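Local coordinates for protein ATP-dependent RNA helicase HrpB (PDB 6EUD) that hydrolyses ATP as a bacterial DExH-box RNA helicase that also binds single-stranded RNA, at residues A[7-17]-A[34-44]; A[20-31]-A[153-164]. All blocks are in the same frame, centred on the assembly; numbering follows the deposited sequence.

Interaction 1: A[7-17]-A[34-44]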
loop_
_atom_site.group_PDB
_atom_site.type_symbol
_atom_site.label_atom_id
_atom_site.label_comp_id
_atom_site.label_asym_id
_atom_site.label_seq_id
_atom_site.Cartn_x
_atom_site.Cartn_y
_atom_site.Cartn_z
ATOM N N LEU A 7 -42.380 1.879 2.740
ATOM C CA LEU A 7 -41.098 1.541 2.123
ATOM C C LEU A 7 -40.695 0.093 2.407
ATOM O O LEU A 7 -41.051 -0.455 3.452
ATOM C CB LEU A 7 -40.017 2.511 2.605
ATOM C CG LEU A 7 -40.241 3.955 2.148
ATOM C CD1 LEU A 7 -39.219 4.890 2.777
ATOM C CD2 LEU A 7 -40.214 4.046 0.619
ATOM N N PRO A 8 -39.971 -0.536 1.461
ATOM C CA PRO A 8 -39.626 -1.965 1.528
ATOM C C PRO A 8 -38.838 -2.347 2.776
ATOM O O PRO A 8 -38.850 -3.514 3.178
ATOM C CB PRO A 8 -38.775 -2.177 0.275
ATOM C CG PRO A 8 -39.221 -1.116 -0.664
ATOM C CD PRO A 8 -39.527 0.072 0.194
ATOM N N VAL A 9 -38.159 -1.373 3.371
ATOM C CA VAL A 9 -37.410 -1.606 4.595
ATOM C C VAL A 9 -38.371 -1.888 5.760
ATOM O O VAL A 9 -38.020 -2.585 6.710
ATOM C CB VAL A 9 -36.489 -0.401 4.920
ATOM C CG1 VAL A 9 -35.661 -0.666 6.160
ATOM C CG2 VAL A 9 -35.577 -0.116 3.748
ATOM N N ALA A 10 -39.590 -1.364 5.675
ATOM C CA ALA A 10 -40.595 -1.639 6.692
ATOM C C ALA A 10 -40.897 -3.128 6.743
ATOM O O ALA A 10 -41.045 -3.706 7.821
ATOM C CB ALA A 10 -41.861 -0.855 6.420
ATOM N N ALA A 11 -40.959 -3.751 5.569
ATOM C CA ALA A 11 -41.383 -5.146 5.454
ATOM C C ALA A 11 -40.333 -6.121 5.971
ATOM O O ALA A 11 -40.580 -7.324 6.044
ATOM C CB ALA A 11 -41.736 -5.477 3.998
ATOM N N VAL A 12 -39.166 -5.603 6.335
ATOM C CA VAL A 12 -38.066 -6.455 6.761
ATOM C C VAL A 12 -37.711 -6.153 8.227
ATOM O O VAL A 12 -36.956 -6.890 8.863
ATOM C CB VAL A 12 -36.843 -6.273 5.819
ATOM C CG1 VAL A 12 -36.164 -4.926 6.038
ATOM C CG2 VAL A 12 -35.864 -7.415 5.971
ATOM N N LEU A 13 -38.307 -5.085 8.758
ATOM C CA LEU A 13 -38.046 -4.598 10.121
ATOM C C LEU A 13 -38.245 -5.619 11.252
ATOM O O LEU A 13 -37.416 -5.685 12.163
ATOM C CB LEU A 13 -38.915 -3.366 10.407
ATOM C CG LEU A 13 -38.849 -2.807 11.830
ATOM C CD1 LEU A 13 -37.428 -2.380 12.188
ATOM C CD2 LEU A 13 -39.818 -1.651 11.977
ATOM N N PRO A 14 -39.343 -6.400 11.221
ATOM C CA PRO A 14 -39.488 -7.368 12.313
ATOM C C PRO A 14 -38.363 -8.406 12.351
ATOM O O PRO A 14 -37.880 -8.729 13.434
ATOM C CB PRO A 14 -40.838 -8.032 12.017
ATOM C CG PRO A 14 -41.579 -7.022 11.199
ATOM C CD PRO A 14 -40.528 -6.388 10.345
ATOM N N GLU A 15 -37.950 -8.906 11.191
ATOM C CA GLU A 15 -36.824 -9.839 11.113
ATOM C C GLU A 15 -35.554 -9.226 11.701
ATOM O O GLU A 15 -34.744 -9.919 12.322
ATOM C CB GLU A 15 -36.577 -10.267 9.663
ATOM C CG GLU A 15 -35.318 -11.106 9.456
ATOM C CD GLU A 15 -35.175 -11.618 8.032
ATOM O OE1 GLU A 15 -35.499 -10.864 7.089
ATOM O OE2 GLU A 15 -34.741 -12.775 7.856
ATOM N N LEU A 16 -35.402 -7.918 11.500
ATOM C CA LEU A 16 -34.229 -7.179 11.959
ATOM C C LEU A 16 -34.201 -7.017 13.477
ATOM O O LEU A 16 -33.153 -7.173 14.107
ATOM C CB LEU A 16 -34.179 -5.800 11.302
ATOM C CG LEU A 16 -32.806 -5.133 11.325
ATOM C CD1 LEU A 16 -31.805 -5.968 10.547
ATOM C CD2 LEU A 16 -32.884 -3.723 10.778
ATOM N N LEU A 17 -35.352 -6.688 14.054
ATOM C CA LEU A 17 -35.448 -6.514 15.493
ATOM C C LEU A 17 -35.122 -7.823 16.205
ATOM O O LEU A 17 -34.406 -7.820 17.204
ATOM C CB LEU A 17 -36.837 -6.021 15.884
ATOM C CG LEU A 17 -37.223 -4.671 15.285
ATOM C CD1 LEU A 17 -38.591 -4.241 15.784
ATOM C CD2 LEU A 17 -36.183 -3.642 15.621
ATOM N N ALA A 34 -34.534 2.494 -0.706
ATOM C CA ALA A 34 -35.538 1.743 0.037
ATOM C C ALA A 34 -35.839 2.412 1.375
ATOM O O ALA A 34 -36.845 2.107 2.015
ATOM C CB ALA A 34 -35.082 0.302 0.245
ATOM N N GLY A 35 -34.968 3.327 1.790
ATOM C CA GLY A 35 -35.185 4.075 3.013
ATOM C C GLY A 35 -34.432 3.514 4.202
ATOM O O GLY A 35 -34.753 3.822 5.350
ATOM N N LYS A 36 -33.424 2.687 3.934
ATOM C CA LYS A 36 -32.652 2.070 5.010
ATOM C C LYS A 36 -31.931 3.130 5.841
ATOM O O LYS A 36 -31.650 2.921 7.019
ATOM C CB LYS A 36 -31.644 1.060 4.451
ATOM C CG LYS A 36 -30.641 1.648 3.469
ATOM C CD LYS A 36 -29.606 0.612 3.040
ATOM C CE LYS A 36 -28.723 1.142 1.918
ATOM N NZ LYS A 36 -28.027 2.382 2.326
ATOM N N SER A 37 -31.660 4.274 5.216
ATOM C CA SER A 37 -30.967 5.386 5.857
ATOM C C SER A 37 -31.943 6.445 6.382
ATOM O O SER A 37 -31.773 6.987 7.482
ATOM C CB SER A 37 -29.991 6.031 4.867
ATOM O OG SER A 37 -29.277 5.050 4.138
ATOM N N THR A 38 -32.966 6.731 5.580
ATOM C CA THR A 38 -33.880 7.834 5.840
ATOM C C THR A 38 -35.140 7.401 6.583
ATOM O O THR A 38 -36.115 8.152 6.678
ATOM C CB THR A 38 -34.288 8.519 4.524
ATOM O OG1 THR A 38 -34.736 7.529 3.587
ATOM C CG2 THR A 38 -33.105 9.272 3.933
ATOM N N TRP A 39 -35.125 6.187 7.113
ATOM C CA TRP A 39 -36.270 5.714 7.863
ATOM C C TRP A 39 -35.826 4.827 8.999
ATOM O O TRP A 39 -35.998 5.181 10.160
ATOM C CB TRP A 39 -37.242 4.958 6.957
ATOM C CG TRP A 39 -38.570 4.705 7.590
ATOM C CD1 TRP A 39 -39.564 5.615 7.774
ATOM C CD2 TRP A 39 -39.060 3.461 8.109
ATOM N NE1 TRP A 39 -40.641 5.022 8.381
ATOM C CE2 TRP A 39 -40.362 3.698 8.593
ATOM C CE3 TRP A 39 -38.528 2.170 8.210
ATOM C CZ2 TRP A 39 -41.142 2.691 9.176
ATOM C CZ3 TRP A 39 -39.312 1.166 8.789
ATOM C CH2 TRP A 39 -40.599 1.437 9.264
ATOM N N LEU A 40 -35.225 3.692 8.652
ATOM C CA LEU A 40 -34.920 2.625 9.611
ATOM C C LEU A 40 -34.304 3.042 10.972
ATOM O O LEU A 40 -34.637 2.439 11.997
ATOM C CB LEU A 40 -34.009 1.592 8.941
ATOM C CG LEU A 40 -33.784 0.288 9.710
ATOM C CD1 LEU A 40 -35.089 -0.278 10.269
ATOM C CD2 LEU A 40 -33.110 -0.728 8.822
ATOM N N PRO A 41 -33.411 4.055 11.001
ATOM C CA PRO A 41 -32.865 4.464 12.305
ATOM C C PRO A 41 -33.886 4.792 13.409
ATOM O O PRO A 41 -33.732 4.290 14.520
ATOM C CB PRO A 41 -32.058 5.713 11.948
ATOM C CG PRO A 41 -31.573 5.436 10.587
ATOM C CD PRO A 41 -32.683 4.703 9.893
ATOM N N LEU A 42 -34.889 5.612 13.111
ATOM C CA LEU A 42 -35.892 6.008 14.096
ATOM C C LEU A 42 -36.592 4.818 14.748
ATOM O O LEU A 42 -36.944 4.866 15.929
ATOM C CB LEU A 42 -36.941 6.900 13.437
ATOM C CG LEU A 42 -36.482 8.240 12.878
ATOM C CD1 LEU A 42 -37.636 8.903 12.132
ATOM C CD2 LEU A 42 -35.951 9.132 13.990
ATOM N N GLN A 43 -36.805 3.754 13.977
ATOM C CA GLN A 43 -37.577 2.607 14.465
ATOM C C GLN A 43 -36.739 1.682 15.347
ATOM O O GLN A 43 -37.275 0.933 16.163
ATOM C CB GLN A 43 -38.210 1.819 13.297
ATOM C CG GLN A 43 -39.298 2.574 12.477
ATOM C CD GLN A 43 -38.868 3.929 11.902
ATOM O OE1 GLN A 43 -37.699 4.294 11.945
ATOM N NE2 GLN A 43 -39.833 4.694 11.407
ATOM N N LEU A 44 -35.421 1.761 15.203
ATOM C CA LEU A 44 -34.510 1.083 16.118
ATOM C C LEU A 44 -34.324 1.943 17.378
ATOM O O LEU A 44 -33.958 1.447 18.446
ATOM C CB LEU A 44 -33.167 0.810 15.431
ATOM C CG LEU A 44 -33.231 0.035 14.112
ATOM C CD1 LEU A 44 -31.852 -0.330 13.610
ATOM C CD2 LEU A 44 -34.071 -1.215 14.245
#
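V9 and L40 cross at about a right angle, V9 CG1 lying 3.7 Å from L40 CD2; no hydrogen bond passes between the two segments, and most of the touching is between hydrocarbon groups. L40 holds its CG opposite the backbone N (chi1 -170°), which swings both of its methyls toward segment 7-17. CD2 is thereby brought between V9 CG1 and L16 CD2, the latter 3.6 Å from it, while CD1 rests against L13 CD1 at 3.7 Å. Replacing this leucine by an alanine removes both methyls and is likely to open a gap among V9, L13 and L16, letting their side chains shift. The other branch of V9, CG2, lies against A34, touching its CB and coming 3.1 Å from its O.

That residue and G35, K36 and S37 belong to the P-loop (Walker A, helicase motif I), the predicted ATP site, whose K36 forms a salt bridge with E127 and whose S37 bonds to D126 of the DEFH box. L7 closes over the same loop, its CB 3.3 Å from A34 O; its CD1 comes against the CA of G35, whose positive phi (98°) suits a residue without a side chain.

Further along, the benzene end of the W39 indole reaches A10, with W39 CZ3 3.7 Å from A10 CA, and the L13 side chain crosses that of W39 at about a right angle, its CD2 touching W39 CH2. The L13 and L44 side chains slide past each other in opposite directions, L13 CD1 touching L44 CD2. L44 also turns CD2 to L17 CD2, 3.5 Å away; the axes of 13-17 and 40-44, 48° apart in direction, pass no nearer than 11.6 Å, and the leucines bridge between them.

Interaction 2: A[20-31]-A[153-164]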
loop_
_atom_site.group_PDB
_atom_site.type_symbol
_atom_site.label_atom_id
_atom_site.label_comp_id
_atom_site.label_asym_id
_atom_site.label_seq_id
_atom_site.Cartn_x
_atom_site.Cartn_y
_atom_site.Cartn_z
ATOM N N LEU A 20 -31.504 -8.284 15.883
ATOM C CA LEU A 20 -30.878 -7.202 16.627
ATOM C C LEU A 20 -30.718 -7.574 18.103
ATOM O O LEU A 20 -29.643 -7.400 18.686
ATOM C CB LEU A 20 -31.703 -5.919 16.473
ATOM C CG LEU A 20 -30.888 -4.644 16.253
ATOM C CD1 LEU A 20 -29.725 -4.905 15.316
ATOM C CD2 LEU A 20 -31.784 -3.563 15.693
ATOM N N ASP A 21 -31.787 -8.119 18.680
ATOM C CA ASP A 21 -31.819 -8.514 20.084
ATOM C C ASP A 21 -31.373 -9.966 20.282
ATOM O O ASP A 21 -31.820 -10.636 21.212
ATOM C CB ASP A 21 -33.234 -8.330 20.651
ATOM C CG ASP A 21 -33.863 -6.996 20.264
ATOM O OD1 ASP A 21 -33.137 -5.987 20.159
ATOM O OD2 ASP A 21 -35.095 -6.960 20.060
ATOM N N CYS A 22 -30.504 -10.450 19.400
ATOM C CA CYS A 22 -30.041 -11.838 19.437
ATOM C C CYS A 22 -28.530 -11.950 19.275
ATOM O O CYS A 22 -27.890 -12.802 19.897
ATOM C CB CYS A 22 -30.727 -12.662 18.340
ATOM S SG CYS A 22 -30.070 -14.339 18.129
ATOM N N ALA A 23 -27.969 -11.087 18.432
ATOM C CA ALA A 23 -26.555 -11.154 18.096
ATOM C C ALA A 23 -25.822 -9.827 18.341
ATOM O O ALA A 23 -26.434 -8.755 18.347
ATOM C CB ALA A 23 -26.394 -11.593 16.642
ATOM N N PRO A 24 -24.500 -9.907 18.561
ATOM C CA PRO A 24 -23.658 -8.711 18.686
ATOM C C PRO A 24 -23.455 -7.966 17.348
ATOM O O PRO A 24 -23.199 -6.760 17.360
ATOM C CB PRO A 24 -22.331 -9.273 19.215
ATOM C CG PRO A 24 -22.318 -10.692 18.784
ATOM C CD PRO A 24 -23.745 -11.144 18.828
ATOM N N GLN A 25 -23.565 -8.662 16.218
ATOM C CA GLN A 25 -23.526 -7.983 14.925
ATOM C C GLN A 25 -24.710 -8.419 14.052
ATOM O O GLN A 25 -25.087 -9.593 14.024
ATOM C CB GLN A 25 -22.205 -8.254 14.192
ATOM C CG GLN A 25 -20.970 -7.851 14.956
ATOM C CD GLN A 25 -20.596 -8.883 16.006
ATOM O OE1 GLN A 25 -20.854 -10.079 15.842
ATOM N NE2 GLN A 25 -20.034 -8.421 17.114
ATOM N N VAL A 26 -25.301 -7.458 13.352
ATOM C CA VAL A 26 -26.354 -7.746 12.395
ATOM C C VAL A 26 -26.032 -7.109 11.049
ATOM O O VAL A 26 -25.766 -5.913 10.973
ATOM C CB VAL A 26 -27.713 -7.236 12.880
ATOM C CG1 VAL A 26 -28.752 -7.407 11.791
ATOM C CG2 VAL A 26 -28.130 -7.978 14.134
ATOM N N LEU A 27 -26.049 -7.913 9.991
ATOM C CA LEU A 27 -25.788 -7.415 8.644
ATOM C C LEU A 27 -27.089 -7.182 7.857
ATOM O O LEU A 27 -27.895 -8.101 7.678
ATOM C CB LEU A 27 -24.876 -8.392 7.901
ATOM C CG LEU A 27 -24.696 -8.180 6.394
ATOM C CD1 LEU A 27 -24.203 -6.766 6.068
ATOM C CD2 LEU A 27 -23.762 -9.231 5.801
ATOM N N LEU A 28 -27.302 -5.947 7.406
ATOM C CA LEU A 28 -28.488 -5.615 6.616
ATOM C C LEU A 28 -28.141 -5.208 5.186
ATOM O O LEU A 28 -27.297 -4.342 4.948
ATOM C CB LEU A 28 -29.295 -4.489 7.267
ATOM C CG LEU A 28 -30.441 -3.951 6.396
ATOM C CD1 LEU A 28 -31.632 -4.919 6.314
ATOM C CD2 LEU A 28 -30.884 -2.584 6.850
ATOM N N SER A 29 -28.818 -5.852 4.245
ATOM C CA SER A 29 -28.680 -5.568 2.829
ATOM C C SER A 29 -30.020 -5.066 2.269
ATOM O O SER A 29 -31.066 -5.675 2.493
ATOM C CB SER A 29 -28.202 -6.821 2.101
ATOM O OG SER A 29 -28.211 -6.634 0.705
ATOM N N ALA A 30 -29.979 -3.938 1.565
ATOM C CA ALA A 30 -31.177 -3.301 1.028
ATOM C C ALA A 30 -30.792 -2.223 0.020
ATOM O O ALA A 30 -29.816 -1.505 0.241
ATOM C CB ALA A 30 -32.012 -2.699 2.151
ATOM N N PRO A 31 -31.556 -2.101 -1.086
ATOM C CA PRO A 31 -31.333 -1.048 -2.090
ATOM C C PRO A 31 -31.302 0.331 -1.440
ATOM O O PRO A 31 -31.840 0.498 -0.348
ATOM C CB PRO A 31 -32.535 -1.191 -3.038
ATOM C CG PRO A 31 -33.553 -2.006 -2.272
ATOM C CD PRO A 31 -32.744 -2.916 -1.398
ATOM N N LEU A 153 -23.252 -3.813 23.542
ATOM C CA LEU A 153 -23.189 -2.874 22.421
ATOM C C LEU A 153 -23.486 -3.568 21.092
ATOM O O LEU A 153 -22.661 -4.323 20.583
ATOM C CB LEU A 153 -21.812 -2.196 22.369
ATOM C CG LEU A 153 -21.519 -1.317 21.143
ATOM C CD1 LEU A 153 -22.368 -0.043 21.124
ATOM C CD2 LEU A 153 -20.032 -0.985 21.059
ATOM N N LYS A 154 -24.663 -3.311 20.530
ATOM C CA LYS A 154 -25.082 -3.969 19.291
ATOM C C LYS A 154 -24.478 -3.254 18.094
ATOM O O LYS A 154 -23.963 -2.145 18.234
ATOM C CB LYS A 154 -26.606 -4.000 19.182
ATOM C CG LYS A 154 -27.284 -4.695 20.336
ATOM C CD LYS A 154 -28.784 -4.582 20.222
ATOM C CE LYS A 154 -29.474 -5.190 21.430
ATOM N NZ LYS A 154 -30.956 -5.061 21.324
ATOM N N LEU A 155 -24.564 -3.870 16.917
ATOM C CA LEU A 155 -23.895 -3.333 15.734
ATOM C C LEU A 155 -24.633 -3.664 14.433
ATOM O O LEU A 155 -24.777 -4.839 14.066
ATOM C CB LEU A 155 -22.455 -3.864 15.678
ATOM C CG LEU A 155 -21.501 -3.287 14.645
ATOM C CD1 LEU A 155 -21.388 -1.801 14.869
ATOM C CD2 LEU A 155 -20.153 -3.961 14.757
ATOM N N LEU A 156 -25.092 -2.625 13.734
ATOM C CA LEU A 156 -25.782 -2.821 12.464
ATOM C C LEU A 156 -24.967 -2.378 11.246
ATOM O O LEU A 156 -24.668 -1.198 11.060
ATOM C CB LEU A 156 -27.115 -2.078 12.467
ATOM C CG LEU A 156 -27.920 -2.214 11.167
ATOM C CD1 LEU A 156 -28.144 -3.685 10.822
ATOM C CD2 LEU A 156 -29.245 -1.511 11.321
ATOM N N ILE A 157 -24.633 -3.328 10.391
ATOM C CA ILE A 157 -23.896 -2.997 9.186
ATOM C C ILE A 157 -24.836 -3.028 7.990
ATOM O O ILE A 157 -25.438 -4.060 7.682
ATOM C CB ILE A 157 -22.714 -3.954 8.987
ATOM C CG1 ILE A 157 -21.826 -3.907 10.228
ATOM C CG2 ILE A 157 -21.923 -3.594 7.736
ATOM C CD1 ILE A 157 -20.689 -4.876 10.210
ATOM N N MET A 158 -24.976 -1.877 7.338
ATOM C CA MET A 158 -25.882 -1.735 6.206
ATOM C C MET A 158 -25.119 -1.651 4.902
ATOM O O MET A 158 -24.269 -0.780 4.705
ATOM C CB MET A 158 -26.752 -0.490 6.345
ATOM C CG MET A 158 -27.735 -0.492 7.508
ATOM S SD MET A 158 -28.708 1.023 7.448
ATOM C CE MET A 158 -29.750 0.819 8.872
ATOM N N SER A 159 -25.452 -2.557 4.001
ATOM C CA SER A 159 -24.863 -2.588 2.684
ATOM C C SER A 159 -25.984 -2.465 1.647
ATOM O O SER A 159 -27.100 -2.949 1.864
ATOM C CB SER A 159 -24.069 -3.877 2.512
ATOM O OG SER A 159 -23.515 -4.002 1.220
ATOM N N ALA A 160 -25.699 -1.803 0.530
ATOM C CA ALA A 160 -26.702 -1.643 -0.516
ATOM C C ALA A 160 -26.591 -2.726 -1.596
ATOM O O ALA A 160 -27.457 -2.826 -2.467
ATOM C CB ALA A 160 -26.602 -0.245 -1.147
ATOM N N THR A 161 -25.534 -3.530 -1.541
ATOM C CA THR A 161 -25.340 -4.583 -2.536
ATOM C C THR A 161 -25.843 -5.889 -1.986
ATOM O O THR A 161 -25.696 -6.153 -0.793
ATOM C CB THR A 161 -23.876 -4.773 -2.943
ATOM O OG1 THR A 161 -23.159 -5.416 -1.873
ATOM C CG2 THR A 161 -23.241 -3.421 -3.319
ATOM N N LEU A 162 -26.408 -6.705 -2.872
ATOM C CA LEU A 162 -27.149 -7.889 -2.476
ATOM C C LEU A 162 -26.350 -8.748 -1.531
ATOM O O LEU A 162 -26.692 -8.827 -0.354
ATOM C CB LEU A 162 -27.598 -8.687 -3.705
ATOM C CG LEU A 162 -28.900 -9.478 -3.550
ATOM C CD1 LEU A 162 -29.833 -8.851 -2.515
ATOM C CD2 LEU A 162 -29.582 -9.573 -4.898
ATOM N N ASP A 163 -25.294 -9.399 -1.997
ATOM C CA ASP A 163 -24.516 -10.200 -1.059
ATOM C C ASP A 163 -23.105 -9.693 -0.779
ATOM O O ASP A 163 -22.459 -9.034 -1.599
ATOM C CB ASP A 163 -24.499 -11.659 -1.503
ATOM C CG ASP A 163 -25.908 -12.233 -1.650
ATOM O OD1 ASP A 163 -26.889 -11.465 -1.575
ATOM O OD2 ASP A 163 -26.060 -13.465 -1.805
ATOM N N ASN A 164 -22.685 -9.813 0.461
ATOM C CA ASN A 164 -21.399 -9.296 0.874
ATOM C C ASN A 164 -20.849 -10.454 1.626
ATOM O O ASN A 164 -20.961 -10.517 2.833
ATOM C CB ASN A 164 -21.547 -8.093 1.805
ATOM C CG ASN A 164 -22.885 -7.394 1.689
ATOM O OD1 ASN A 164 -22.943 -6.202 1.404
ATOM N ND2 ASN A 164 -23.959 -8.117 1.954
HETATM O O HOH W 1 -25.782 -6.057 16.689
#
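K154 NZ and D21 OD1 form a salt bridge of 2.6 Å at one end of the contact. The lysine chain, extended beyond CG, runs over L20 O on its way there and meets the carboxylate oxygen on its anti side; D21 OD2 bonds to H47 instead. At the far end S29 OG lies within 3.0 Å of both T161 O and L162 O.

Between these ends runs a parallel ladder: V26 N to L155 O, I157 N to V26 O, L28 N to I157 O at 2.7 Å and S159 N to L28 O, all nearly straight, followed by A30 N to S159 O at 3.1 Å. Near P24 the ladder gives way, P24 O lying 3.2 Å from L155 N but at an angle too poor for a hydrogen bond. These are neighbouring strands of the helicase core sheet, with 26-29 lying between 154-159 and 176-178, and 154-159 leads into the S159-A160-T161 of motif III.

On the face toward helix 40-45, L156 CD1 sits near V26 CG1 and 3.8 Å from L28 CB, while L28 and M158 lie side by side and point the same way, L28 CD2 3.8 Å from M158 CG. L27 CD1 approaches I157 CG2 at 4.2 Å on the other face, where I157 packs on helix 133-145. The chemistry is thus divided along the contact: backbone bonds hold the register, apolar side chains fill the middle, and the charged and hydroxyl groups lie at the two ends, where the strands turn into loops.

Overall arrangement
Strand 26-29 runs through the P-loop into helix 40-45, so interactions 1 and 2 are successive layers of one nucleotide-binding core, their centres about 11 Å apart. Interaction 1 packs the N-terminal segment on the loop and helix, and interaction 2 seats the strand in the sheet beneath. The layers touch directly: L40 CD2 lies 3.5 Å from L28 CD2, and L44 CD2 lies 3.6 Å from L20 CD2. Within the predicted ATP site, K36 CE comes within 3.3 Å of A30 O, and K36 O lies 3.4 Å from M158 CE of the neighbouring strand. The loop touches both residues 7-17 and the strand pair.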